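Local coordinates for protein galactose-1-phosphate uridylyltransferase (Pyrobaculum aerophilum str. IM2, PDB 6K9Z) that probably transfers uridylyl groups between UDP-glucose and hexose 1-phosphates such as galactose 1-phosphate, as a zinc-binding enzyme of sugar metabolism, at residues 76-81 with 141-146. The protein carries 1 engineered substitution. Residues are numbered along the deposited sequence; the frame is centred on the assembly and turned at random.
Sequences SSLVVV and SQIYIL. With UDP (uridine-5'-diphosphate), chain G.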
loop_
_atom_site.group_PDB
_atom_site.type_symbol
_atom_site.label_atom_id
_atom_site.label_comp_id
_atom_site.label_asym_id
_atom_site.label_seq_id
_atom_site.Cartn_x
_atom_site.Cartn_y
_atom_site.Cartn_z
ATOM N N SER A 76 3.438 8.912 20.693
ATOM C CA SER A 76 4.512 8.016 21.174
ATOM C C SER A 76 4.725 6.976 20.097
ATOM O O SER A 76 3.727 6.489 19.502
ATOM C CB SER A 76 4.207 7.322 22.474
ATOM O OG SER A 76 3.787 8.238 23.432
ATOM N N SER A 77 5.977 6.630 19.887
ATOM C CA SER A 77 6.381 5.498 19.021
ATOM C C SER A 77 7.173 4.537 19.907
ATOM O O SER A 77 8.153 4.986 20.526
ATOM C CB SER A 77 7.153 5.962 17.869
ATOM O OG SER A 77 7.635 4.840 17.170
ATOM N N LEU A 78 6.631 3.327 20.081
ATOM C CA LEU A 78 7.116 2.330 21.043
ATOM C C LEU A 78 7.499 1.043 20.307
ATOM O O LEU A 78 6.879 0.687 19.298
ATOM C CB LEU A 78 6.029 2.061 22.088
ATOM C CG LEU A 78 5.506 3.263 22.877
ATOM C CD1 LEU A 78 4.343 2.803 23.774
ATOM C CD2 LEU A 78 6.582 3.898 23.695
ATOM N N VAL A 79 8.486 0.378 20.847
ATOM C CA VAL A 79 8.935 -0.968 20.432
ATOM C C VAL A 79 8.496 -1.921 21.519
ATOM O O VAL A 79 8.773 -1.688 22.712
ATOM C CB VAL A 79 10.447 -1.031 20.181
ATOM C CG1 VAL A 79 10.860 -2.446 19.838
ATOM C CG2 VAL A 79 10.854 -0.069 19.092
ATOM N N VAL A 80 7.842 -2.990 21.101
ATOM C CA VAL A 80 7.450 -4.103 22.002
ATOM C C VAL A 80 8.513 -5.193 21.783
ATOM O O VAL A 80 8.442 -5.870 20.720
ATOM C CB VAL A 80 6.051 -4.616 21.657
ATOM C CG1 VAL A 80 5.647 -5.812 22.534
ATOM C CG2 VAL A 80 5.007 -3.487 21.705
ATOM N N VAL A 81 9.410 -5.360 22.741
ATOM C CA VAL A 81 10.405 -6.459 22.720
ATOM C C VAL A 81 9.675 -7.658 23.294
ATOM O O VAL A 81 9.377 -7.668 24.508
ATOM C CB VAL A 81 11.705 -6.116 23.446
ATOM C CG1 VAL A 81 12.778 -7.155 23.172
ATOM C CG2 VAL A 81 12.201 -4.727 23.128
ATOM N N SER A 141 7.575 -6.078 17.920
ATOM C CA SER A 141 6.448 -5.394 17.251
ATOM C C SER A 141 6.506 -3.893 17.611
ATOM O O SER A 141 7.371 -3.489 18.364
ATOM C CB SER A 141 5.133 -6.095 17.594
ATOM O OG SER A 141 5.060 -6.505 18.939
ATOM N N GLN A 142 5.551 -3.125 17.124
ATOM C CA GLN A 142 5.596 -1.663 17.229
ATOM C C GLN A 142 4.221 -1.172 17.669
ATOM O O GLN A 142 3.208 -1.756 17.296
ATOM C CB GLN A 142 6.053 -1.019 15.908
ATOM C CG GLN A 142 7.521 -1.308 15.540
ATOM C CD GLN A 142 7.982 -0.448 14.394
ATOM O OE1 GLN A 142 8.094 0.796 14.481
ATOM N NE2 GLN A 142 8.263 -1.116 13.303
ATOM N N ILE A 143 4.240 -0.071 18.405
ATOM C CA ILE A 143 3.024 0.725 18.692
ATOM C C ILE A 143 3.258 2.182 18.261
ATOM O O ILE A 143 4.277 2.763 18.662
ATOM C CB ILE A 143 2.700 0.673 20.192
ATOM C CG1 ILE A 143 2.397 -0.746 20.696
ATOM C CG2 ILE A 143 1.525 1.612 20.465
ATOM C CD1 ILE A 143 2.635 -0.943 22.177
ATOM N N TYR A 144 2.315 2.762 17.522
ATOM C CA TYR A 144 2.248 4.221 17.334
ATOM C C TYR A 144 1.012 4.676 18.087
ATOM O O TYR A 144 -0.096 4.166 17.803
ATOM C CB TYR A 144 2.122 4.630 15.877
ATOM C CG TYR A 144 3.258 4.326 14.929
ATOM C CD1 TYR A 144 4.562 4.060 15.346
ATOM C CD2 TYR A 144 3.004 4.334 13.554
ATOM C CE1 TYR A 144 5.573 3.816 14.435
ATOM C CE2 TYR A 144 4.018 4.105 12.638
ATOM C CZ TYR A 144 5.304 3.848 13.077
ATOM O OH TYR A 144 6.314 3.589 12.212
ATOM N N ILE A 145 1.190 5.589 19.015
ATOM C CA ILE A 145 0.074 6.318 19.666
ATOM C C ILE A 145 0.005 7.653 18.928
ATOM O O ILE A 145 0.976 8.404 18.970
ATOM C CB ILE A 145 0.346 6.474 21.180
ATOM C CG1 ILE A 145 0.469 5.096 21.845
ATOM C CG2 ILE A 145 -0.762 7.259 21.814
ATOM C CD1 ILE A 145 0.856 5.082 23.282
ATOM N N LEU A 146 -1.080 7.865 18.211
ATOM C CA LEU A 146 -1.176 8.933 17.209
ATOM C C LEU A 146 -2.239 9.963 17.558
ATOM O O LEU A 146 -3.277 9.634 18.147
ATOM C CB LEU A 146 -1.533 8.297 15.871
ATOM C CG LEU A 146 -0.539 7.270 15.323
ATOM C CD1 LEU A 146 -1.247 6.408 14.295
ATOM C CD2 LEU A 146 0.666 7.981 14.771
HETATM N N1 UDP G . 14.743 0.666 16.517
HETATM C C2 UDP G . 14.983 1.238 17.773
HETATM N N3 UDP G . 16.213 1.309 18.273
HETATM C C4 UDP G . 17.227 0.871 17.558
HETATM C C5 UDP G . 17.054 0.330 16.314
HETATM C C6 UDP G . 15.777 0.254 15.815
HETATM O O2 UDP G . 14.113 1.652 18.483
HETATM O O4 UDP G . 18.354 0.930 18.016
HETATM C "C1'" UDP G . 13.440 0.606 15.887
HETATM C "C2'" UDP G . 13.663 1.492 14.661
HETATM O "O2'" UDP G . 13.892 2.870 14.860
HETATM C "C3'" UDP G . 12.436 1.247 13.840
HETATM C "C4'" UDP G . 12.216 -0.186 14.057
HETATM O "O4'" UDP G . 13.050 -0.554 15.164
HETATM O "O3'" UDP G . 11.329 2.004 14.196
HETATM C "C5'" UDP G . 12.588 -0.633 12.655
HETATM O "O5'" UDP G . 11.675 -0.103 11.658
HETATM P PA UDP G . 11.472 1.380 10.964
HETATM O O1A UDP G . 12.769 2.129 10.748
HETATM O O2A UDP G . 10.908 1.059 9.617
HETATM O O3A UDP G . 10.399 2.165 11.911
HETATM P PB UDP G . 9.956 3.646 12.085
HETATM O O1B UDP G . 11.165 4.209 12.513
HETATM O O2B UDP G . 8.861 3.689 13.066
HETATM O O3B UDP G . 9.605 4.143 10.808
#
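The carbonyl oxygen of Ser76 takes the shortest bond between the strands, from Ile145 N at 2.7 Å. The CA of Tyr144 adds a weak CA-H...O contact to the same oxygen. Strands 76-81 and 141-146 are antiparallel neighbours in the sheet. Ser76, Leu78 and Val80 form hydrogen-bonded pairs with Ile145, Ile143 and Ser141, two bonds each. Their side chains share one face. There Val80 CG2 presses on Ile143 CD1 at 3.5 Å, and Leu78 CD1 meets Ile145 CD1 at 4.2 Å. Helix 96-114 covers Val80 and Ile145. Ser141 OG lies 3.5 Å from Val80 CB and is hydrogen-bonded to Glu82. The other face carries Ser77, Val79, Gln142 and Tyr144, and faces UDP. Tyr144 OH donates a bond of 2.7 Å to UDP O2B, which lies in the ring plane at its edge. Ser77 OG, anti to its backbone N (chi1 173°), sits 3.6 Å from Tyr144 CE1, also at the ring edge. Phe125 packs edge-to-face with this ring. A phenylalanine in place of Tyr144 lacks the hydroxyl, so the terminal phosphate would probably be held less firmly at UDP O2B. Val79 CG2 approaches the uracil oxygen UDP O2 at 3.7 Å. The strand pair thus joins a largely apolar face, packed in part against helix 96-114, to a nucleotide-binding face, where Tyr144 meets the diphosphate and Val79 the base.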